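Local coordinates for putative thiosugar synthase (Amycolatopsis orientalis, PDB 4N6F), which probably builds a 2-thiosugar phosphate from a hexose 6-phosphate, taking its sulphur from a carrier protein, on a ThiG-like TIM-barrel fold, at residues E205-E208 / A213-V216; P141-D146 / R151-A156; S85-R88 / S92-R95; P13-G18 / C158-V163; E127-L132 / M137-F142. All coordinates share one frame; numbering follows the deposited sequence.

Contact 1: residues E205-E208 / A213-V216; sequences EAME and ATLV
Met-207, Thr-214 and Ala-213 carry most of this small buried junction, with Ala-206 beside them, where helix 200-208 packs against the face of strand 213-216. The thioether of Met-207 does the reaching: chi1 of -56° sets CG opposite the carbonyl carbon, and a bend at chi2 brings SD to 4.1 Å from Ala-213 N; the bend at chi3 sets only the direction of the CE methyl. A flexible, polarisable sulphur suits this place, because it can settle against backbone as well as side chain. Because its methyl points away from the helix, Ala-213 takes part through its N and CA. Thr-214 points at the helix, and its hydroxyl comes forward: OG1 stands 3.7 Å from Ala-206 CB, a methyl small enough to let helix and strand approach. Around this patch, Ala-206 also packs on Val-193 of the neighbouring strand, and Met-207 on Leu-241 of helix 226-245. At the far end of the strand, Val-216 touches the bound fructose 6-phosphate. No hydrogen bond links the two segments, so the two meet here through van der Waals contact alone, while backbone bonds to Val-193 and Leu-27 fix the strand in the sheet.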
# COMPACT_ATOMS: atom_id res chain seq x y z
N GLU A 205 2.05 4.64 0.21
CA GLU A 205 2.50 5.78 -0.57
C GLU A 205 3.59 6.59 0.16
O GLU A 205 4.60 6.93 -0.44
CB GLU A 205 1.32 6.69 -0.94
CG GLU A 205 1.71 7.82 -1.89
CD GLU A 205 0.55 8.71 -2.28
OE1 GLU A 205 0.79 9.67 -3.04
OE2 GLU A 205 -0.59 8.46 -1.84
N ALA A 206 3.38 6.89 1.43
CA ALA A 206 4.36 7.65 2.20
C ALA A 206 5.73 6.99 2.16
O ALA A 206 6.72 7.66 1.94
CB ALA A 206 3.92 7.81 3.64
N MET A 207 5.76 5.68 2.35
CA MET A 207 7.02 4.95 2.37
C MET A 207 7.71 4.96 1.00
O MET A 207 8.94 5.01 0.92
CB MET A 207 6.81 3.51 2.83
CG MET A 207 6.14 3.39 4.19
SD MET A 207 6.99 4.26 5.51
CE MET A 207 8.40 3.20 5.75
N GLU A 208 6.91 4.94 -0.06
CA GLU A 208 7.45 4.99 -1.42
C GLU A 208 8.01 6.36 -1.79
O GLU A 208 8.74 6.48 -2.75
CB GLU A 208 6.43 4.52 -2.45
CG GLU A 208 6.13 3.04 -2.30
CD GLU A 208 5.29 2.45 -3.41
OE1 GLU A 208 4.87 3.17 -4.34
OE2 GLU A 208 5.05 1.23 -3.36
N ALA A 213 8.62 6.62 8.37
CA ALA A 213 7.45 6.17 9.11
C ALA A 213 6.25 7.07 8.83
O ALA A 213 6.37 8.12 8.16
CB ALA A 213 7.75 6.16 10.61
N THR A 214 5.11 6.64 9.35
CA THR A 214 3.86 7.36 9.24
C THR A 214 3.21 7.43 10.61
O THR A 214 3.24 6.45 11.36
CB THR A 214 2.91 6.63 8.28
OG1 THR A 214 3.57 6.45 7.02
CG2 THR A 214 1.65 7.42 8.05
N LEU A 215 2.63 8.58 10.94
CA LEU A 215 1.88 8.71 12.18
C LEU A 215 0.42 8.76 11.81
O LEU A 215 0.01 9.58 10.98
CB LEU A 215 2.28 9.95 12.97
CG LEU A 215 1.68 10.01 14.38
CD1 LEU A 215 2.62 10.71 15.36
CD2 LEU A 215 0.32 10.68 14.41
N VAL A 216 -0.35 7.89 12.40
CA VAL A 216 -1.76 7.80 12.17
C VAL A 216 -2.54 7.97 13.45
O VAL A 216 -2.07 7.65 14.49
CB VAL A 216 -2.16 6.51 11.47
CG1 VAL A 216 -1.41 6.39 10.17
CG2 VAL A 216 -1.90 5.31 12.33

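Contact 2: residues P141-D146 / R151-A156; sequences PFILPD and RALEEA
Leu-153 drops from helix 147-156 between Pro-141 and Ile-143, two residues of strand 138-143 that both face it. Its side chain runs antiparallel to each of theirs, so that they overlap along their flanks. One methyl does most of the touching: CD1 of Leu-153 lies 3.5 Å from CG2 of Ile-143, a tight fit, and 3.9 Å from CG of Pro-141. The second methyl, CD2, meets the proline ring at 4.2 Å from CG. On the strand, Ile-143 offers its CG2 branch because chi1 of 62° turns CG1 into the space between the backbone N and the carbonyl carbon, leaving CG2 to flank Leu-153. A beta-branched residue suits the place because it has a methyl close to the backbone to offer the leucine, and the proline ring, tied back to its own backbone N, adds a surface with no freely rotating chain. Phe-142, between the two, faces the other way and touches the bound sugar phosphate. The helix is led in by Asp-146, whose carboxylate caps its first turn and is hydrogen-bonded to Thr-149 OG1. Leu-153 also packs on Leu-161 of the next strand and on Ala-129 of helix 122-134, placing it where two helices and two neighbouring strands of the barrel meet.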
# COMPACT_ATOMS: atom_id res chain seq x y z
N PRO A 141 9.50 17.70 15.62
CA PRO A 141 8.54 18.74 15.28
C PRO A 141 7.67 18.40 14.07
O PRO A 141 8.06 17.60 13.22
CB PRO A 141 9.42 19.96 15.00
CG PRO A 141 10.77 19.42 14.67
CD PRO A 141 10.88 18.06 15.26
N PHE A 142 6.50 19.04 14.01
CA PHE A 142 5.53 18.86 12.93
C PHE A 142 5.52 20.15 12.12
O PHE A 142 5.39 21.24 12.70
CB PHE A 142 4.16 18.60 13.57
CG PHE A 142 3.09 18.11 12.62
CD1 PHE A 142 3.39 17.41 11.47
CD2 PHE A 142 1.76 18.30 12.93
CE1 PHE A 142 2.39 16.95 10.63
CE2 PHE A 142 0.74 17.85 12.10
CZ PHE A 142 1.06 17.17 10.94
N ILE A 143 5.69 20.03 10.81
CA ILE A 143 5.68 21.18 9.91
C ILE A 143 4.89 20.92 8.64
O ILE A 143 4.69 19.77 8.22
CB ILE A 143 7.11 21.62 9.50
CG1 ILE A 143 7.85 20.53 8.73
CG2 ILE A 143 7.92 22.03 10.73
CD1 ILE A 143 9.04 21.02 7.93
N LEU A 144 4.41 22.02 8.04
CA LEU A 144 4.00 22.04 6.65
C LEU A 144 5.24 21.87 5.80
O LEU A 144 6.29 22.44 6.12
CB LEU A 144 3.31 23.36 6.28
CG LEU A 144 2.07 23.76 7.07
CD1 LEU A 144 1.54 25.10 6.59
CD2 LEU A 144 1.00 22.69 6.96
N PRO A 145 5.12 21.09 4.70
CA PRO A 145 6.30 20.82 3.88
C PRO A 145 6.89 22.11 3.34
O PRO A 145 6.34 22.71 2.42
CB PRO A 145 5.76 19.92 2.76
CG PRO A 145 4.28 20.11 2.76
CD PRO A 145 3.91 20.45 4.18
N ASP A 146 7.96 22.56 3.96
CA ASP A 146 8.67 23.75 3.53
C ASP A 146 10.15 23.50 3.78
O ASP A 146 10.57 23.20 4.89
CB ASP A 146 8.22 24.99 4.29
CG ASP A 146 9.00 26.22 3.90
OD1 ASP A 146 8.80 26.69 2.77
OD2 ASP A 146 9.83 26.71 4.70
N ARG A 151 15.21 22.63 6.77
CA ARG A 151 16.65 22.85 6.92
C ARG A 151 17.04 23.53 8.23
O ARG A 151 18.05 23.17 8.85
CB ARG A 151 17.20 23.64 5.73
CG ARG A 151 17.17 22.87 4.43
CD ARG A 151 17.79 23.68 3.30
NE ARG A 151 17.99 22.88 2.10
CZ ARG A 151 18.20 23.37 0.88
NH1 ARG A 151 18.23 24.69 0.68
NH2 ARG A 151 18.36 22.56 -0.15
N ALA A 152 16.26 24.52 8.65
CA ALA A 152 16.52 25.16 9.94
C ALA A 152 16.36 24.13 11.06
O ALA A 152 17.12 24.13 12.03
CB ALA A 152 15.58 26.33 10.14
N LEU A 153 15.38 23.24 10.92
CA LEU A 153 15.14 22.22 11.95
C LEU A 153 16.23 21.16 11.99
O LEU A 153 16.63 20.72 13.07
CB LEU A 153 13.74 21.60 11.81
CG LEU A 153 12.63 22.58 12.20
CD1 LEU A 153 11.26 22.01 11.84
CD2 LEU A 153 12.67 22.98 13.67
N GLU A 154 16.74 20.78 10.83
CA GLU A 154 17.89 19.88 10.79
C GLU A 154 19.12 20.56 11.41
O GLU A 154 19.83 19.95 12.19
CB GLU A 154 18.20 19.40 9.37
CG GLU A 154 19.50 18.59 9.30
CD GLU A 154 19.72 17.88 7.97
OE1 GLU A 154 19.01 18.16 6.97
OE2 GLU A 154 20.62 17.01 7.92
N GLU A 155 19.36 21.81 11.06
CA GLU A 155 20.51 22.53 11.62
C GLU A 155 20.43 22.64 13.14
O GLU A 155 21.44 22.47 13.82
CB GLU A 155 20.63 23.92 10.99
CG GLU A 155 21.90 24.66 11.39
CD GLU A 155 22.03 26.01 10.72
OE1 GLU A 155 21.17 26.88 10.96
OE2 GLU A 155 23.00 26.20 9.96
N ALA A 156 19.24 22.91 13.66
CA ALA A 156 19.03 22.96 15.12
C ALA A 156 19.26 21.61 15.81
O ALA A 156 19.45 21.56 17.02
CB ALA A 156 17.64 23.48 15.44

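Contact 3: residues S85-R88 / S92-R95; sequences SFAR and SALR
Ala-87 is the residue of this loop that meets helix 90-104, pressing its methyl against Ser-92 and Ala-93. The loop begins just beyond strand 79-83 with Ser-85, whose CB points away from the helix; Ser-85 touches the bound fructose 6-phosphate, and its hydroxyl is hydrogen-bonded to Glu-31 OE2. Phe-86 follows, and its ring swings off to pack on Gln-32 and Thr-54 of other loops. The chain then brings Ala-87 round to face the helix. CB of Ala-87 lies 3.1 Å from OG of Ser-92, a contact shorter than usual, whose exact length is uncertain, and 3.5 Å from N of Ala-93, while the two alanine CB atoms are 4.3 Å apart. Ser-92 holds its hydroxyl opposite its own backbone N (chi1 -180°), which swings OG out over the alanine methyl. The methyl matches the close backbone spacing, 5.3 Å between CA of Ala-87 and CA of Ala-93. With Arg-88 the loop turns outward again: its CB points away from the helix, and a long, weak ion pair joins it to Asp-116. The helix itself starts close by, where the hydroxyl of Thr-89, the residue just before the helix, is hydrogen-bonded to Ser-92 N; the loop thus lies against the first turn. Such a loop from the C-terminal end of a strand to the start of the next helix is where TIM barrels place their ligand-binding residues, and here Ser-85 supplies one of them.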
# COMPACT_ATOMS: atom_id res chain seq x y z
N SER A 85 1.00 18.65 21.97
CA SER A 85 -0.16 18.84 21.08
C SER A 85 -1.42 19.41 21.77
O SER A 85 -2.32 19.89 21.10
CB SER A 85 -0.51 17.55 20.33
OG SER A 85 -1.03 16.57 21.21
N PHE A 86 -1.47 19.33 23.10
CA PHE A 86 -2.59 19.91 23.85
C PHE A 86 -2.42 21.40 24.07
O PHE A 86 -3.40 22.11 24.29
CB PHE A 86 -2.80 19.18 25.17
CG PHE A 86 -3.43 17.83 25.00
CD1 PHE A 86 -4.81 17.73 24.82
CD2 PHE A 86 -2.66 16.68 24.99
CE1 PHE A 86 -5.40 16.49 24.64
CE2 PHE A 86 -3.26 15.44 24.81
CZ PHE A 86 -4.63 15.34 24.64
N ALA A 87 -1.18 21.88 24.02
CA ALA A 87 -0.89 23.31 24.14
C ALA A 87 -1.28 24.04 22.86
O ALA A 87 -1.09 23.53 21.76
CB ALA A 87 0.59 23.51 24.45
N ARG A 88 -1.82 25.26 23.02
CA ARG A 88 -2.35 26.04 21.90
C ARG A 88 -1.42 27.18 21.45
O ARG A 88 -1.47 27.60 20.29
CB ARG A 88 -3.73 26.59 22.26
CG ARG A 88 -4.55 27.06 21.07
CD ARG A 88 -5.96 27.49 21.46
NE ARG A 88 -6.90 26.36 21.48
CZ ARG A 88 -7.60 25.92 20.43
NH1 ARG A 88 -7.50 26.51 19.23
NH2 ARG A 88 -8.42 24.88 20.57
N SER A 92 2.99 27.93 25.76
CA SER A 92 2.40 26.78 26.44
C SER A 92 3.14 25.48 26.08
O SER A 92 3.36 24.62 26.94
CB SER A 92 0.91 26.68 26.12
OG SER A 92 0.31 25.58 26.79
N ALA A 93 3.53 25.36 24.81
CA ALA A 93 4.31 24.22 24.33
C ALA A 93 5.68 24.15 25.01
O ALA A 93 6.11 23.08 25.46
CB ALA A 93 4.47 24.26 22.82
N LEU A 94 6.35 25.30 25.11
CA LEU A 94 7.63 25.37 25.82
C LEU A 94 7.49 24.96 27.28
O LEU A 94 8.31 24.22 27.81
CB LEU A 94 8.23 26.78 25.75
CG LEU A 94 8.73 27.19 24.37
CD1 LEU A 94 9.03 28.68 24.34
CD2 LEU A 94 9.96 26.37 23.97
N ARG A 95 6.43 25.44 27.92
CA ARG A 95 6.20 25.10 29.33
C ARG A 95 5.83 23.64 29.51
O ARG A 95 6.32 23.01 30.44
CB ARG A 95 5.14 26.01 29.95
CG ARG A 95 5.62 27.44 30.12
CD ARG A 95 4.48 28.34 30.56
NE ARG A 95 4.05 27.97 31.91
CZ ARG A 95 4.63 28.39 33.03
NH1 ARG A 95 4.17 27.96 34.20
NH2 ARG A 95 5.65 29.24 33.00

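Contact 4: residues P13-G18 / C158-V163; sequences PWLKIG and CAALRV
The indole of Trp-14 flanks the place where Leu-15 reaches Ala-159 and Ala-160, and one of its faces is taken by the leucine itself, with CB of Leu-15 3.5 Å above the ring plane and displaced toward the rim. Trp-14 NE1 is hydrogen-bonded to the carbonyl oxygen of Ser-24. The other flat group, the guanidinium of Arg-162, lies away from this packing: it forms salt bridges with Glu-194 and Asp-112, is hydrogen-bonded to Leu-140 O, and Arg-162 touches the bound fructose 6-phosphate. No hydrogen bond crosses the contact; methyls pack on methyls and on one backbone carbonyl. In Leu-15, chi1 of -180° carries CG toward residues 158-163, and chi2 turns the two methyls onto the alanines: CD1 of Leu-15 rests 3.6 Å from the carbonyl oxygen of Ala-159, and CD2 lies 4.1 Å from CB of Ala-160. Strand 15-17 forms a hairpin with strand 20-22, and a classic beta bulge sets Trp-14 and Leu-15 both opposite Phe-22. This hairpin lies against the N-terminal end of the parallel barrel, where it covers part of that end, since Ala-159 and Ala-160 come just before strand 161-164. Two residues further along the same face, Ile-17 adds its extended chain, chi2 166°, bringing CD1 to 3.8 Å from CB of Ala-159. Small alanines suit the barrel side because the leucine and isoleucine of the hairpin supply the bulk. Ile-17 also packs on Glu-138 of the adjoining strand 138-143 and on Phe-22 of its own hairpin.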
# COMPACT_ATOMS: atom_id res chain seq x y z
N PRO A 13 16.49 -0.24 12.82
CA PRO A 13 15.92 0.98 13.38
C PRO A 13 16.11 2.13 12.39
O PRO A 13 17.16 2.24 11.78
CB PRO A 13 16.73 1.21 14.67
CG PRO A 13 17.73 0.10 14.76
CD PRO A 13 17.78 -0.59 13.43
N TRP A 14 15.08 2.96 12.22
CA TRP A 14 15.15 4.13 11.35
C TRP A 14 15.54 5.37 12.15
O TRP A 14 15.81 6.42 11.58
CB TRP A 14 13.82 4.36 10.60
CG TRP A 14 12.60 4.42 11.49
CD1 TRP A 14 11.84 3.36 11.92
CD2 TRP A 14 12.01 5.59 12.07
NE1 TRP A 14 10.83 3.80 12.73
CE2 TRP A 14 10.90 5.16 12.84
CE3 TRP A 14 12.30 6.95 12.01
CZ2 TRP A 14 10.08 6.05 13.53
CZ3 TRP A 14 11.49 7.84 12.70
CH2 TRP A 14 10.39 7.38 13.45
N LEU A 15 15.54 5.24 13.47
CA LEU A 15 15.91 6.32 14.36
C LEU A 15 16.42 5.73 15.66
O LEU A 15 15.89 4.71 16.15
CB LEU A 15 14.72 7.24 14.64
CG LEU A 15 14.94 8.44 15.56
CD1 LEU A 15 15.95 9.41 14.96
CD2 LEU A 15 13.62 9.14 15.83
N LYS A 16 17.44 6.36 16.22
CA LYS A 16 17.96 5.95 17.52
C LYS A 16 18.26 7.20 18.34
O LYS A 16 18.89 8.12 17.85
CB LYS A 16 19.22 5.10 17.36
CG LYS A 16 19.63 4.43 18.65
CD LYS A 16 20.80 3.47 18.47
CE LYS A 16 20.95 2.61 19.72
NZ LYS A 16 22.33 2.65 20.22
N ILE A 17 17.80 7.25 19.58
CA ILE A 17 18.08 8.41 20.44
C ILE A 17 18.59 7.87 21.75
O ILE A 17 17.86 7.18 22.46
CB ILE A 17 16.84 9.29 20.69
CG1 ILE A 17 16.31 9.81 19.36
CG2 ILE A 17 17.19 10.45 21.62
CD1 ILE A 17 14.93 10.42 19.43
N GLY A 18 19.86 8.15 22.05
CA GLY A 18 20.53 7.48 23.16
C GLY A 18 20.48 5.99 22.94
O GLY A 18 20.80 5.51 21.83
N CYS A 158 17.24 18.65 15.32
CA CYS A 158 16.06 17.84 15.55
C CYS A 158 16.33 16.38 15.16
O CYS A 158 17.11 16.11 14.25
CB CYS A 158 14.86 18.44 14.83
SG CYS A 158 14.36 20.03 15.58
N ALA A 159 15.70 15.44 15.88
CA ALA A 159 15.95 14.01 15.67
C ALA A 159 15.28 13.51 14.39
O ALA A 159 15.85 12.71 13.65
CB ALA A 159 15.45 13.21 16.87
N ALA A 160 14.06 13.97 14.15
CA ALA A 160 13.26 13.56 13.01
C ALA A 160 12.24 14.66 12.74
O ALA A 160 11.99 15.49 13.61
CB ALA A 160 12.55 12.24 13.29
N LEU A 161 11.69 14.65 11.53
CA LEU A 161 10.73 15.66 11.09
C LEU A 161 9.42 15.01 10.78
O LEU A 161 9.36 14.09 9.98
CB LEU A 161 11.21 16.30 9.79
CG LEU A 161 11.65 17.75 9.79
CD1 LEU A 161 11.85 18.19 8.35
CD2 LEU A 161 10.61 18.63 10.49
N ARG A 162 8.35 15.49 11.39
CA ARG A 162 7.01 15.09 10.99
C ARG A 162 6.53 16.14 9.99
O ARG A 162 6.63 17.35 10.25
CB ARG A 162 6.10 14.98 12.21
CG ARG A 162 6.55 13.93 13.22
CD ARG A 162 6.22 14.31 14.67
NE ARG A 162 4.81 14.64 14.81
CZ ARG A 162 4.31 15.65 15.53
NH1 ARG A 162 2.99 15.85 15.54
NH2 ARG A 162 5.09 16.47 16.22
N VAL A 163 6.03 15.66 8.85
CA VAL A 163 5.67 16.53 7.73
C VAL A 163 4.21 16.29 7.34
O VAL A 163 3.79 15.15 7.19
CB VAL A 163 6.62 16.28 6.53
CG1 VAL A 163 6.18 17.07 5.31
CG2 VAL A 163 8.05 16.66 6.90

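Contact 5: residues E127-L132 / M137-F142; sequences EAAREL and MELLPF
Leu-139 of strand 138-143 and Leu-132 of helix 122-134 meet at the apolar centre, their side chains crossing at about a right angle. CD1 of Leu-139 comes 3.9 Å from CB of Leu-132, and CD2 of Leu-139 lies 4.0 Å from that same CB, so the strand leucine straddles the helix residue with its fork. CD1 also presses on Ala-129 one turn back, 3.9 Å from its CB and 3.4 Å from its carbonyl oxygen; an alanine there lets the leucine come right up to the helix. Leu-139 reaches this position with CG opposite its own carbonyl carbon (chi1 -55°). Nearer the turn, Met-137 lies side by side with Leu-132, Met-137 SD 4.0 Å from Leu-132 CD2, and its bent chain follows the leucine without entering the centre. Leu-94 of helix 90-104 also packs on Leu-132. The polar edge is where the helix hands over to the strand: N of Met-137 donates to Leu-132 O at 3.2 Å with an N-H...O angle of 153°, and the donor is tilted 29° from the carbonyl plane. Close by, Arg-133 NH2 is hydrogen-bonded to Met-137 O. Strands 108-111 and 138-143, parallel neighbours in the sheet, are joined by helix 122-134 in a beta-alpha-beta crossover, the unit from which a TIM barrel is built.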
# COMPACT_ATOMS: atom_id res chain seq x y z
N GLU A 127 11.15 28.45 16.21
CA GLU A 127 11.55 29.19 17.42
C GLU A 127 11.51 28.29 18.65
O GLU A 127 12.46 28.25 19.43
CB GLU A 127 10.63 30.39 17.66
CG GLU A 127 10.76 31.53 16.66
CD GLU A 127 9.60 32.51 16.75
OE1 GLU A 127 9.06 32.73 17.87
OE2 GLU A 127 9.21 33.07 15.70
N ALA A 128 10.41 27.57 18.82
CA ALA A 128 10.27 26.63 19.95
C ALA A 128 11.37 25.56 19.90
O ALA A 128 11.97 25.22 20.92
CB ALA A 128 8.89 25.99 19.95
N ALA A 129 11.64 25.05 18.70
CA ALA A 129 12.65 23.99 18.54
C ALA A 129 14.02 24.45 19.00
O ALA A 129 14.67 23.78 19.79
CB ALA A 129 12.69 23.51 17.10
N ARG A 130 14.46 25.62 18.52
CA ARG A 130 15.76 26.18 18.93
C ARG A 130 15.88 26.38 20.44
O ARG A 130 16.90 26.07 21.04
CB ARG A 130 16.02 27.51 18.22
CG ARG A 130 16.38 27.35 16.75
CD ARG A 130 16.40 28.69 16.03
NE ARG A 130 16.82 28.53 14.64
CZ ARG A 130 16.56 29.39 13.65
NH1 ARG A 130 15.86 30.50 13.86
NH2 ARG A 130 17.00 29.12 12.42
N GLU A 131 14.82 26.88 21.05
CA GLU A 131 14.84 27.09 22.50
C GLU A 131 14.93 25.76 23.25
O GLU A 131 15.70 25.64 24.20
CB GLU A 131 13.60 27.87 22.93
CG GLU A 131 13.75 28.59 24.26
CD GLU A 131 12.58 29.51 24.54
OE1 GLU A 131 11.96 29.36 25.61
OE2 GLU A 131 12.28 30.38 23.68
N LEU A 132 14.15 24.77 22.83
CA LEU A 132 14.21 23.45 23.47
C LEU A 132 15.51 22.69 23.18
O LEU A 132 15.99 21.96 24.04
CB LEU A 132 13.00 22.60 23.11
CG LEU A 132 11.70 23.13 23.73
CD1 LEU A 132 10.49 22.36 23.24
CD2 LEU A 132 11.75 23.11 25.26
N MET A 137 16.86 19.00 24.81
CA MET A 137 15.71 18.15 24.48
C MET A 137 15.86 17.57 23.07
O MET A 137 16.42 18.20 22.17
CB MET A 137 14.40 18.92 24.60
CG MET A 137 14.05 19.30 26.03
SD MET A 137 12.28 19.29 26.34
CE MET A 137 12.02 17.55 26.66
N GLU A 138 15.34 16.36 22.89
CA GLU A 138 15.35 15.69 21.59
C GLU A 138 13.97 15.86 20.97
O GLU A 138 12.97 15.53 21.60
CB GLU A 138 15.72 14.23 21.77
CG GLU A 138 17.16 14.00 22.23
CD GLU A 138 18.20 14.08 21.10
OE1 GLU A 138 19.41 14.03 21.42
OE2 GLU A 138 17.84 14.16 19.90
N LEU A 139 13.92 16.37 19.74
CA LEU A 139 12.67 16.88 19.18
C LEU A 139 12.24 16.23 17.89
O LEU A 139 13.05 15.98 17.01
CB LEU A 139 12.78 18.39 18.93
CG LEU A 139 13.17 19.24 20.13
CD1 LEU A 139 13.27 20.69 19.69
CD2 LEU A 139 12.17 19.11 21.28
N LEU A 140 10.93 15.98 17.81
CA LEU A 140 10.25 15.58 16.60
C LEU A 140 9.14 16.60 16.32
O LEU A 140 7.99 16.42 16.75
CB LEU A 140 9.67 14.17 16.74
CG LEU A 140 10.68 13.01 16.83
CD1 LEU A 140 11.18 12.78 18.23
CD2 LEU A 140 10.05 11.72 16.32
N PRO A 141 9.50 17.70 15.62
CA PRO A 141 8.54 18.74 15.28
C PRO A 141 7.67 18.40 14.07
O PRO A 141 8.06 17.60 13.22
CB PRO A 141 9.42 19.96 15.00
CG PRO A 141 10.77 19.42 14.67
CD PRO A 141 10.88 18.06 15.26
N PHE A 142 6.50 19.04 14.01
CA PHE A 142 5.53 18.86 12.93
C PHE A 142 5.52 20.15 12.12
O PHE A 142 5.39 21.24 12.70
CB PHE A 142 4.16 18.60 13.57
CG PHE A 142 3.09 18.11 12.62
CD1 PHE A 142 3.39 17.41 11.47
CD2 PHE A 142 1.76 18.30 12.93
CE1 PHE A 142 2.39 16.95 10.63
CE2 PHE A 142 0.74 17.85 12.10
CZ PHE A 142 1.06 17.17 10.94

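In the fold
Along the chain, contact 3 closes first, contact 5 follows and ends on the strand where contact 2 begins, and contact 1 comes last; the loop closed by contact 4 encloses contacts 2, 3 and 5. Contacts 2 and 5 share strand 138-143, with centres about 9 Å apart, and contact 4 joins them through the neighbouring strand 161-164. Contact 5 also touches contact 3, centres about 12 Å away, where helices 90-104 and 122-134 pack together. Contact 1, with its centre about 26 Å from that of contact 3, meets contact 4 through Trp-14 and Ala-213. Contacts 1, 2, 4 and 5 thus draw on one parallel barrel sheet, whose strands and loops also surround the sugar phosphate.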